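Local coordinates for protein pyridoxal kinase (PDB 3H74) that probably phosphorylates pyridoxal and related B6 vitamers at the 5'-hydroxyl with ATP, as a pyridoxal kinase of the ribokinase superfamily, at residues L139-E144 and I178-R183; D185-A190 and A203-G208. All coordinates share one frame; numbering follows the deposited sequence.

Overall arrangement
Contact 1 is the deeper of the two: it joins the start of helix 142-149 to the corner at Thr179, within strand 178-183. Contact 2 lies at the surface, where strand 186-192 pairs with strand 198-204 in a beta hairpin. Both reach the same three-stranded antiparallel sheet, whose strands 178-183 and 186-192 are neighbours; Val181 O meets Gly188 N at 2.9 Å, and the contact centres are about 11 Å apart. The chemistry follows the place. Around 139-144 and 178-183 a carboxylate and a capping box serve the beginning of a helix, whereas 185-190 and 203-208 combine strand pairing with arginine side chains at the sheet's outer end.

Contact 1. Residues L139-E144 and I178-R183; sequences LPNTTE and ITDVQR. With SO4 (sulfate ion), chain B.
Asp180 reaches across to Thr142 with both carboxylate oxygens. OD1 takes the hydroxyl proton of Thr142 OG1 at 2.7 Å, and OD2 takes Thr142 N at 3.1 Å along an almost straight bond (172°). Both donors arrive on the syn side, nearly 30° out of the carboxylate plane, and the two side chains cross at about a right angle. Asp180 CG sits between backbone N and carbonyl carbon (chi1 62°), on the side of the helix start. Water 1 connects Asp180 OD2 with Thr143 N.

Backbone bonding adds Thr179 N to Pro140 O at 3.0 Å, and the same oxygen receives a CA-H...O contact from Ile178. Apolar contact is lighter: Thr179 CG2 lies against Leu139 CB at 3.9 Å, and Pro140 CG against Ile178 CG1 at 4.3 Å.

Asn141 and Glu144 form a capping box. Glu144 N donates to Asn141 OD1 at 2.8 Å, and Asn141 N returns the bond to Glu144 OE1. Asn141 ND2 holds O2 of a sulfate, probably from the crystallisation liquor, at 2.9 Å, and also bonds Gly111 O.

The contact ties the N-terminus of helix 142-149, following central-sheet strand 137-138, to an edge strand of the small antiparallel sheet. An alanine in place of Asp180 would probably leave Thr142 N and OG1 without their carboxylate partner. The negative charge beside the first turn would probably be favoured by the helix dipole.

Contact 2. Residues D185-A190 and A203-G208; sequences DQIGCA and ARRLPG
Gln186 and Arg204 face each other as an antiparallel non-hydrogen-bonded pair, their CA atoms 4.3 Å apart, next to the hydrogen-bonded pair of Ile187 and Ala203. In the latter, Ile187 N donates to Ala203 O at 2.9 Å and Ala203 N to Ile187 O at 3.0 Å. Beyond the end of strand 198-204 the pairing goes on through Arg205 N, which donates to Asp185 O in the carbonyl plane, almost straight at 173°. Water 2 gives one proton to that same oxygen and the other to Arg205 O.

Of the side chains, Asp185 meets Arg204 in a salt bridge, OD2 to NH1 at 3.1 Å. OD2 stands off the guanidinium plane, whose face is turned to the carboxylate with the two planes 44° apart, so the pairing is one of charges, not a directed N-H bond. Arg205 crosses Ile187 at about a right angle, its CG touching Ile187 CG2 at 4.0 Å. A turn about CG-CD (chi3 59°) swings NE out of the extended line; Arg205 NH1 ends 3.2 Å from Gln186 O, in plane at the guanidinium edge. NH1 also makes a weak hydrogen bond to Ala184 O.

The backbone bonds therefore carry the register of this hairpin end, while the Asp185-Arg204 attraction rests on charge and, being at the surface, would probably be weakened by solvent; both residues touch a crystal neighbour, so the lattice may contribute.

Contact 1. Residues L139-E144 and I178-R183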
ATOM      1  N   LEU A 139      -1.173  -4.288   4.669  1.00  6.54           N
ATOM      2  CA  LEU A 139      -0.939  -5.035   3.431  1.00  6.53           C
ATOM      3  C   LEU A 139       0.517  -5.480   3.258  1.00  6.88           C
ATOM      4  O   LEU A 139       1.130  -5.223   2.217  1.00  7.00           O
ATOM      5  CB  LEU A 139      -1.373  -4.181   2.232  1.00  6.74           C
ATOM      6  CG  LEU A 139      -2.840  -3.747   2.205  1.00  6.30           C
ATOM      7  CD1 LEU A 139      -3.085  -2.737   1.081  1.00  7.80           C
ATOM      8  CD2 LEU A 139      -3.774  -4.953   2.061  1.00  8.78           C
ATOM      9  N   PRO A 140       1.084  -6.175   4.268  1.00  6.68           N
ATOM     10  CA  PRO A 140       2.457  -6.636   4.130  1.00  6.93           C
ATOM     11  C   PRO A 140       2.595  -7.711   3.061  1.00  7.22           C
ATOM     12  O   PRO A 140       1.668  -8.498   2.838  1.00  7.83           O
ATOM     13  CB  PRO A 140       2.742  -7.260   5.503  1.00  7.20           C
ATOM     14  CG  PRO A 140       1.394  -7.715   5.976  1.00  7.64           C
ATOM     15  CD  PRO A 140       0.496  -6.598   5.559  1.00  7.04           C
ATOM     16  N   ASN A 141       3.756  -7.754   2.423  1.00  7.01           N
ATOM     17  CA  ASN A 141       4.154  -8.946   1.694  1.00  7.81           C
ATOM     18  C   ASN A 141       4.736  -9.955   2.697  1.00  8.27           C
ATOM     19  O   ASN A 141       4.722  -9.716   3.912  1.00  8.03           O
ATOM     20  CB  ASN A 141       5.108  -8.608   0.531  1.00  7.99           C
ATOM     21  CG  ASN A 141       6.427  -8.017   0.996  1.00  7.81           C
ATOM     22  OD1 ASN A 141       6.893  -8.302   2.097  1.00  8.16           O
ATOM     23  ND2 ASN A 141       7.053  -7.199   0.150  1.00  7.92           N
ATOM     24  N   THR A 142       5.242 -11.073   2.193  1.00  8.93           N
ATOM     25  CA  THR A 142       5.696 -12.167   3.049  1.00  9.95           C
ATOM     26  C   THR A 142       6.954 -11.787   3.841  1.00  9.70           C
ATOM     27  O   THR A 142       7.124 -12.206   4.988  1.00 10.13           O
ATOM     28  CB  THR A 142       5.873 -13.457   2.208  1.00 10.40           C
ATOM     29  OG1 THR A 142       4.582 -13.964   1.856  1.00 11.20           O
ATOM     30  CG2 THR A 142       6.611 -14.530   2.969  1.00 12.63           C
ATOM     31  N   THR A 143       7.815 -10.969   3.238  1.00  8.95           N
ATOM     32  CA  THR A 143       8.998 -10.447   3.922  1.00  8.85           C
ATOM     33  C   THR A 143       8.593  -9.526   5.076  1.00  8.56           C
ATOM     34  O   THR A 143       9.096  -9.638   6.201  1.00  8.38           O
ATOM     35  CB  THR A 143       9.919  -9.681   2.941  1.00  9.37           C
ATOM     36  OG1 THR A 143      10.344 -10.564   1.899  1.00 10.26           O
ATOM     37  CG2 THR A 143      11.146  -9.135   3.645  1.00  8.87           C
ATOM     38  N   GLU A 144       7.673  -8.615   4.785  1.00  8.16           N
ATOM     39  CA  GLU A 144       7.206  -7.641   5.760  1.00  7.96           C
ATOM     40  C   GLU A 144       6.436  -8.292   6.905  1.00  8.40           C
ATOM     41  O   GLU A 144       6.543  -7.862   8.047  1.00  8.23           O
ATOM     42  CB  GLU A 144       6.377  -6.574   5.058  1.00  7.58           C
ATOM     43  CG  GLU A 144       7.261  -5.697   4.185  1.00  7.43           C
ATOM     44  CD  GLU A 144       6.570  -5.069   2.988  1.00  7.58           C
ATOM     45  OE1 GLU A 144       5.390  -5.383   2.705  1.00  6.99           O
ATOM     46  OE2 GLU A 144       7.253  -4.259   2.325  1.00  7.11           O
ATOM     47  N   ILE A 178      -1.735 -10.585   3.996  1.00  8.34           N
ATOM     48  CA  ILE A 178      -0.476 -10.813   3.287  1.00  9.20           C
ATOM     49  C   ILE A 178      -0.774 -10.894   1.792  1.00  9.53           C
ATOM     50  O   ILE A 178      -1.656 -11.637   1.388  1.00  9.16           O
ATOM     51  CB  ILE A 178       0.269 -12.074   3.798  1.00  9.36           C
ATOM     52  CG1 ILE A 178       0.606 -11.912   5.280  1.00 10.23           C
ATOM     53  CG2 ILE A 178       1.537 -12.313   2.982  1.00  9.69           C
ATOM     54  CD1 ILE A 178       1.209 -13.156   5.932  1.00 10.04           C
ATOM     55  N   THR A 179      -0.037 -10.137   0.977  1.00  9.76           N
ATOM     56  CA  THR A 179      -0.459  -9.852  -0.411  1.00 10.20           C
ATOM     57  C   THR A 179       0.189 -10.659  -1.551  1.00 11.07           C
ATOM     58  O   THR A 179      -0.210 -10.522  -2.711  1.00 11.45           O
ATOM     59  CB  THR A 179      -0.273  -8.353  -0.737  1.00  9.62           C
ATOM     60  OG1 THR A 179       1.108  -8.014  -0.594  1.00 10.45           O
ATOM     61  CG2 THR A 179      -1.132  -7.479   0.190  1.00  9.66           C
ATOM     62  N   ASP A 180       1.167 -11.497  -1.228  1.00 11.49           N
ATOM     63  CA  ASP A 180       1.951 -12.203  -2.251  1.00 11.92           C
ATOM     64  C   ASP A 180       1.945 -13.709  -2.027  1.00 12.18           C
ATOM     65  O   ASP A 180       2.899 -14.411  -2.391  1.00 12.89           O
ATOM     66  CB  ASP A 180       3.394 -11.680  -2.266  1.00 12.02           C
ATOM     67  CG  ASP A 180       4.121 -11.911  -0.942  1.00 12.66           C
ATOM     68  OD1 ASP A 180       3.479 -12.376   0.021  1.00 13.60           O
ATOM     69  OD2 ASP A 180       5.338 -11.634  -0.864  1.00 13.75           O
ATOM     70  N   VAL A 181       0.881 -14.207  -1.417  1.00 12.21           N
ATOM     71  CA  VAL A 181       0.793 -15.624  -1.118  1.00 12.74           C
ATOM     72  C   VAL A 181       0.545 -16.388  -2.411  1.00 13.01           C
ATOM     73  O   VAL A 181      -0.388 -16.082  -3.154  1.00 11.82           O
ATOM     74  CB  VAL A 181      -0.321 -15.921  -0.091  1.00 12.41           C
ATOM     75  CG1 VAL A 181      -0.476 -17.421   0.127  1.00 14.03           C
ATOM     76  CG2 VAL A 181      -0.018 -15.243   1.234  1.00 12.90           C
ATOM     77  N   GLN A 182       1.396 -17.377  -2.670  1.00 14.09           N
ATOM     78  CA  GLN A 182       1.269 -18.216  -3.849  1.00 15.39           C
ATOM     79  C   GLN A 182       0.637 -19.551  -3.500  1.00 15.74           C
ATOM     80  O   GLN A 182       1.009 -20.186  -2.507  1.00 16.61           O
ATOM     81  CB  GLN A 182       2.627 -18.400  -4.528  1.00 16.01           C
ATOM     82  CG  GLN A 182       3.141 -17.101  -5.129  1.00 17.63           C
ATOM     83  CD  GLN A 182       4.462 -17.238  -5.847  1.00 21.12           C
ATOM     84  OE1 GLN A 182       5.424 -16.540  -5.531  1.00 23.22           O
ATOM     85  NE2 GLN A 182       4.518 -18.128  -6.827  1.00 22.83           N
ATOM     86  N   ARG A 183      -0.345 -19.951  -4.296  1.00 15.64           N
ATOM     87  CA  ARG A 183      -0.968 -21.260  -4.170  1.00 16.04           C
ATOM     88  C   ARG A 183      -1.091 -21.820  -5.562  1.00 15.78           C
ATOM     89  O   ARG A 183      -1.831 -21.277  -6.395  1.00 15.52           O
ATOM     90  CB  ARG A 183      -2.345 -21.169  -3.518  1.00 16.54           C
ATOM     91  CG  ARG A 183      -2.296 -20.957  -2.024  1.00 17.95           C
ATOM     92  CD  ARG A 183      -3.656 -21.143  -1.415  1.00 20.16           C
ATOM     93  NE  ARG A 183      -3.629 -20.941   0.031  1.00 21.99           N
ATOM     94  CZ  ARG A 183      -4.697 -21.013   0.817  1.00 22.75           C
ATOM     95  NH1 ARG A 183      -5.891 -21.283   0.302  1.00 23.33           N
ATOM     96  NH2 ARG A 183      -4.570 -20.809   2.122  1.00 23.97           N
TER
HETATM   97  S   SO4 B 281       5.142  -5.330  -2.780  1.00 12.50           S
HETATM   98  O1  SO4 B 281       5.110  -4.388  -1.661  1.00 13.63           O
HETATM   99  O2  SO4 B 281       5.738  -6.597  -2.356  1.00 14.29           O
HETATM  100  O3  SO4 B 281       3.795  -5.544  -3.307  1.00 15.01           O
HETATM  101  O4  SO4 B 281       5.984  -4.772  -3.844  1.00 15.19           O
HETATM  102  O   HOH W   1       8.240 -10.709   0.235  1.00 13.78           O

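Contact 2. Residues D185-A190 and A203-G208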
ATOM      1  N   ASP A 185      -0.622 -22.178  -9.151  1.00 13.56           N
ATOM      2  CA  ASP A 185      -0.356 -21.149 -10.155  1.00 12.82           C
ATOM      3  C   ASP A 185      -0.962 -19.765  -9.876  1.00 11.67           C
ATOM      4  O   ASP A 185      -0.931 -18.894 -10.751  1.00 10.90           O
ATOM      5  CB  ASP A 185      -0.795 -21.666 -11.528  1.00 13.70           C
ATOM      6  CG  ASP A 185      -2.197 -22.213 -11.524  1.00 15.90           C
ATOM      7  OD1 ASP A 185      -3.070 -21.666 -10.821  1.00 19.53           O
ATOM      8  OD2 ASP A 185      -2.420 -23.210 -12.235  1.00 17.56           O
ATOM      9  N   GLN A 186      -1.503 -19.582  -8.668  1.00 11.32           N
ATOM     10  CA  GLN A 186      -2.145 -18.323  -8.277  1.00 11.42           C
ATOM     11  C   GLN A 186      -1.239 -17.503  -7.369  1.00 10.77           C
ATOM     12  O   GLN A 186      -0.377 -18.046  -6.677  1.00 10.77           O
ATOM     13  CB  GLN A 186      -3.471 -18.594  -7.562  1.00 12.14           C
ATOM     14  CG  GLN A 186      -4.382 -19.586  -8.280  1.00 14.80           C
ATOM     15  CD  GLN A 186      -5.191 -18.960  -9.397  1.00 17.47           C
ATOM     16  OE1 GLN A 186      -5.092 -19.369 -10.559  1.00 19.46           O
ATOM     17  NE2 GLN A 186      -6.005 -17.971  -9.057  1.00 17.52           N
ATOM     18  N   ILE A 187      -1.434 -16.187  -7.398  1.00 10.12           N
ATOM     19  CA  ILE A 187      -0.846 -15.302  -6.401  1.00 10.23           C
ATOM     20  C   ILE A 187      -1.962 -14.403  -5.873  1.00  9.30           C
ATOM     21  O   ILE A 187      -2.872 -14.034  -6.603  1.00  9.40           O
ATOM     22  CB  ILE A 187       0.378 -14.522  -6.953  1.00  9.97           C
ATOM     23  CG1 ILE A 187       1.140 -13.837  -5.802  1.00 11.02           C
ATOM     24  CG2 ILE A 187      -0.027 -13.543  -8.066  1.00 11.33           C
ATOM     25  CD1 ILE A 187       2.516 -13.281  -6.174  1.00 11.83           C
ATOM     26  N   GLY A 188      -1.918 -14.081  -4.586  1.00  9.45           N
ATOM     27  CA  GLY A 188      -2.982 -13.280  -4.010  1.00  9.32           C
ATOM     28  C   GLY A 188      -2.842 -13.030  -2.528  1.00  8.73           C
ATOM     29  O   GLY A 188      -1.744 -13.091  -1.972  1.00  9.59           O
ATOM     30  N   CYS A 189      -3.985 -12.766  -1.909  1.00  8.38           N
ATOM     31  CA  CYS A 189      -4.058 -12.277  -0.539  1.00  8.69           C
ATOM     32  C   CYS A 189      -4.585 -13.337   0.409  1.00  9.01           C
ATOM     33  O   CYS A 189      -5.533 -14.063   0.094  1.00  9.55           O
ATOM     34  CB  CYS A 189      -4.977 -11.053  -0.488  1.00  8.77           C
ATOM     35  SG  CYS A 189      -4.351  -9.597  -1.364  1.00  9.86           S
ATOM     36  N   ALA A 190      -3.972 -13.405   1.583  1.00  8.84           N
ATOM     37  CA  ALA A 190      -4.454 -14.274   2.649  1.00  9.69           C
ATOM     38  C   ALA A 190      -4.740 -13.456   3.887  1.00  9.56           C
ATOM     39  O   ALA A 190      -3.999 -12.526   4.205  1.00  9.60           O
ATOM     40  CB  ALA A 190      -3.443 -15.357   2.955  1.00 10.25           C
ATOM     41  N   ALA A 203      -5.304 -14.690  -8.152  1.00 11.14           N
ATOM     42  CA  ALA A 203      -5.517 -14.703  -9.578  1.00 10.07           C
ATOM     43  C   ALA A 203      -4.318 -15.417 -10.181  1.00  9.92           C
ATOM     44  O   ALA A 203      -3.254 -15.500  -9.560  1.00  9.56           O
ATOM     45  CB  ALA A 203      -5.644 -13.281 -10.107  1.00 10.05           C
ATOM     46  N   ARG A 204      -4.485 -15.946 -11.387  1.00  9.45           N
ATOM     47  CA  ARG A 204      -3.420 -16.701 -12.030  1.00  8.96           C
ATOM     48  C   ARG A 204      -2.204 -15.809 -12.284  1.00  9.21           C
ATOM     49  O   ARG A 204      -2.319 -14.763 -12.920  1.00  9.11           O
ATOM     50  CB  ARG A 204      -3.949 -17.319 -13.320  1.00  8.64           C
ATOM     51  CG  ARG A 204      -3.021 -18.340 -13.964  1.00  8.68           C
ATOM     52  CD  ARG A 204      -3.730 -19.130 -15.077  1.00  8.99           C
ATOM     53  NE  ARG A 204      -4.863 -19.896 -14.557  1.00  8.42           N
ATOM     54  CZ  ARG A 204      -4.875 -21.217 -14.373  1.00  9.32           C
ATOM     55  NH1 ARG A 204      -3.826 -21.960 -14.708  1.00 11.06           N
ATOM     56  NH2 ARG A 204      -5.956 -21.799 -13.881  1.00 10.99           N
ATOM     57  N   ARG A 205      -1.051 -16.232 -11.781  1.00  9.37           N
ATOM     58  CA  ARG A 205       0.165 -15.443 -11.832  1.00 10.52           C
ATOM     59  C   ARG A 205       0.650 -15.299 -13.275  1.00 10.13           C
ATOM     60  O   ARG A 205       0.704 -16.280 -14.034  1.00 10.43           O
ATOM     61  CB  ARG A 205       1.212 -16.115 -10.945  1.00 11.14           C
ATOM     62  CG  ARG A 205       2.467 -15.325 -10.660  1.00 14.35           C
ATOM     63  CD  ARG A 205       3.276 -16.046  -9.571  1.00 17.75           C
ATOM     64  NE  ARG A 205       3.657 -17.418  -9.947  1.00 21.66           N
ATOM     65  CZ  ARG A 205       3.077 -18.542  -9.511  1.00 22.81           C
ATOM     66  NH1 ARG A 205       2.061 -18.514  -8.650  1.00 22.54           N
ATOM     67  NH2 ARG A 205       3.526 -19.718  -9.934  1.00 24.92           N
ATOM     68  N   LEU A 206       1.002 -14.070 -13.639  1.00  9.57           N
ATOM     69  CA  LEU A 206       1.486 -13.746 -14.976  1.00  9.52           C
ATOM     70  C   LEU A 206       3.006 -13.624 -14.949  1.00 10.21           C
ATOM     71  O   LEU A 206       3.570 -13.267 -13.918  1.00 10.50           O
ATOM     72  CB  LEU A 206       0.840 -12.446 -15.479  1.00  9.10           C
ATOM     73  CG  LEU A 206      -0.698 -12.415 -15.416  1.00  7.89           C
ATOM     74  CD1 LEU A 206      -1.245 -11.063 -15.858  1.00  9.00           C
ATOM     75  CD2 LEU A 206      -1.319 -13.547 -16.248  1.00  8.45           C
ATOM     76  N   PRO A 207       3.678 -13.931 -16.070  1.00 10.68           N
ATOM     77  CA  PRO A 207       5.145 -13.897 -16.088  1.00 11.70           C
ATOM     78  C   PRO A 207       5.697 -12.485 -15.988  1.00 12.56           C
ATOM     79  O   PRO A 207       5.086 -11.541 -16.483  1.00 12.85           O
ATOM     80  CB  PRO A 207       5.492 -14.491 -17.456  1.00 11.87           C
ATOM     81  CG  PRO A 207       4.290 -14.196 -18.300  1.00 11.92           C
ATOM     82  CD  PRO A 207       3.121 -14.336 -17.376  1.00 10.89           C
ATOM     83  N   GLY A 208       6.860 -12.360 -15.356  1.00 12.94           N
ATOM     84  CA  GLY A 208       7.567 -11.093 -15.273  1.00 14.25           C
ATOM     85  C   GLY A 208       7.370 -10.411 -13.940  1.00 14.59           C
ATOM     86  O   GLY A 208       6.635 -10.889 -13.080  1.00 15.28           O
TER
HETATM   87  O   HOH W   2       0.584 -18.871 -13.139  1.00 10.74           O